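Local coordinates for ABC transporter substrate-binding protein (Bradyrhizobium japonicum, PDB 4I1D) that is a periplasmic solute-binding protein of an ABC transporter that holds d-malate here and may bind polyamines such as putrescine and spermidine, at residues A[122-127]-A[150-155]. Sequence-based numbering, arbitrary orientation.
Sequences NSWVDF and ALMADG. With SO4 (sulfate ion), chain K.
Trp124, Val125, Met152 and Ala153 join the first turn of helix 124-128 to the last turn of helix 146-153 in an apolar contact. It is plain packing in the solute-binding fold, away from the d-malate pocket. The backbones come closest at Val125 and Ala153, whose CA atoms are 4.1 Å apart. The small side chain of Ala153 is consistent with so close an approach. Its CB lies against the Trp124 backbone, 3.6 Å from Trp124 O, and also meets the Trp124 CB.

Met152, a selenomethionine, reaches the pyrrole end of the indole. Its chain bends at the last torsion (chi3 -77°), which turns the methyl back to Trp124. Met152 CE sits 3.7 Å from Trp124 CD1 and equally near NE1, in an oblique approach. The selenium is at the ring edge, 5.2 Å from the centroid of the five-membered ring. This is a Met-aromatic contact. Trp124 NE1 is hydrogen-bonded to Gln225 O, which ties the indole to strand 219-235. Ile227 of that strand touches both Trp124 and Met152. On the exposed flank, Val125 CG2 rests 3.6 Å from Met152 O.

Both helix ends carry their own caps. Ser123 is the N-cap of helix 124-128, and its OG accepts from Asp126 N in a nearly straight bond (167°). Asp126 OD2 in turn accepts from Asn122 N at 2.7 Å, through its anti lone pair. Asn122 ND2 also makes a weak bond to a sulfate ion, probably from the crystallisation liquor. Past the C-terminal end of helix 146-153, Gly155 has positive phi, and its N bonds to Met152 O. The arrangement is a capped helix start packed on a helix C-terminus closed by a Schellman motif, with Gly155 as the C-prime residue.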
# COMPACT_ATOMS: atom_id res chain seq x y z
N ASN A 122 -22.08 -40.58 8.60
CA ASN A 122 -22.82 -40.56 9.86
C ASN A 122 -21.97 -40.10 11.04
O ASN A 122 -22.39 -40.20 12.20
CB ASN A 122 -23.38 -41.96 10.13
CG ASN A 122 -24.38 -41.97 11.27
OD1 ASN A 122 -24.19 -42.67 12.28
ND2 ASN A 122 -25.43 -41.19 11.12
N SER A 123 -20.79 -39.58 10.74
CA SER A 123 -19.87 -39.09 11.76
C SER A 123 -18.82 -38.23 11.08
O SER A 123 -18.71 -38.22 9.85
CB SER A 123 -19.19 -40.25 12.47
OG SER A 123 -18.32 -40.93 11.58
N TRP A 124 -18.03 -37.49 11.86
CA TRP A 124 -16.97 -36.71 11.26
C TRP A 124 -15.87 -37.64 10.71
O TRP A 124 -15.21 -37.32 9.72
CB TRP A 124 -16.44 -35.64 12.22
CG TRP A 124 -17.56 -34.74 12.61
CD1 TRP A 124 -18.13 -34.61 13.84
CD2 TRP A 124 -18.33 -33.91 11.72
NE1 TRP A 124 -19.19 -33.72 13.78
CE2 TRP A 124 -19.33 -33.28 12.49
CE3 TRP A 124 -18.25 -33.62 10.35
CZ2 TRP A 124 -20.24 -32.38 11.94
CZ3 TRP A 124 -19.16 -32.73 9.80
CH2 TRP A 124 -20.14 -32.12 10.60
N VAL A 125 -15.74 -38.82 11.31
CA VAL A 125 -14.83 -39.83 10.77
C VAL A 125 -15.20 -40.13 9.32
O VAL A 125 -14.34 -40.11 8.43
CB VAL A 125 -14.87 -41.11 11.61
CG1 VAL A 125 -13.80 -42.10 11.15
CG2 VAL A 125 -14.70 -40.77 13.08
N ASP A 126 -16.48 -40.37 9.07
CA ASP A 126 -16.96 -40.59 7.70
C ASP A 126 -16.66 -39.37 6.85
O ASP A 126 -16.17 -39.49 5.73
CB ASP A 126 -18.46 -40.87 7.70
CG ASP A 126 -18.81 -42.17 8.40
OD1 ASP A 126 -17.93 -43.05 8.53
OD2 ASP A 126 -19.98 -42.32 8.83
N PHE A 127 -16.95 -38.19 7.38
CA PHE A 127 -16.72 -36.94 6.66
C PHE A 127 -15.28 -36.82 6.18
O PHE A 127 -15.02 -36.37 5.06
CB PHE A 127 -17.08 -35.73 7.53
CG PHE A 127 -17.09 -34.42 6.78
CD1 PHE A 127 -18.27 -33.92 6.25
CD2 PHE A 127 -15.93 -33.68 6.62
CE1 PHE A 127 -18.29 -32.71 5.57
CE2 PHE A 127 -15.95 -32.47 5.94
CZ PHE A 127 -17.13 -31.98 5.41
N ALA A 150 -13.21 -31.69 13.72
CA ALA A 150 -11.92 -32.22 13.32
C ALA A 150 -11.38 -33.17 14.38
O ALA A 150 -10.80 -34.19 14.05
CB ALA A 150 -10.93 -31.09 13.06
N LEU A 151 -11.57 -32.84 15.65
CA LEU A 151 -11.07 -33.71 16.71
C LEU A 151 -11.86 -35.02 16.77
O LEU A 151 -11.29 -36.10 16.93
CB LEU A 151 -11.07 -32.99 18.05
CG LEU A 151 -9.91 -32.01 18.17
CD1 LEU A 151 -10.23 -30.86 19.12
CD2 LEU A 151 -8.66 -32.74 18.60
N MSE A 152 -13.18 -34.92 16.62
CA MSE A 152 -14.01 -36.11 16.58
C MSE A 152 -13.64 -36.99 15.39
O MSE A 152 -13.70 -38.22 15.48
CB MSE A 152 -15.49 -35.74 16.57
CG MSE A 152 -16.02 -35.34 17.95
SE MSE A 152 -17.92 -34.90 17.99
CE MSE A 152 -17.82 -33.10 17.20
N ALA A 153 -13.27 -36.36 14.28
CA ALA A 153 -12.84 -37.10 13.09
C ALA A 153 -11.56 -37.86 13.40
O ALA A 153 -11.31 -38.94 12.87
CB ALA A 153 -12.63 -36.14 11.92
N ASP A 154 -10.75 -37.29 14.27
CA ASP A 154 -9.54 -37.95 14.71
C ASP A 154 -9.79 -38.93 15.85
O ASP A 154 -8.85 -39.37 16.53
CB ASP A 154 -8.49 -36.93 15.11
CG ASP A 154 -7.08 -37.48 14.98
OD1 ASP A 154 -6.84 -38.20 13.99
OD2 ASP A 154 -6.24 -37.23 15.87
N GLY A 155 -11.06 -39.27 16.08
CA GLY A 155 -11.41 -40.34 16.99
C GLY A 155 -11.73 -39.94 18.42
O GLY A 155 -12.01 -40.79 19.26
S SO4 K . -28.94 -41.20 13.07
O1 SO4 K . -30.02 -42.19 13.06
O2 SO4 K . -29.48 -39.88 13.42
O3 SO4 K . -27.92 -41.62 14.04
O4 SO4 K . -28.37 -41.15 11.72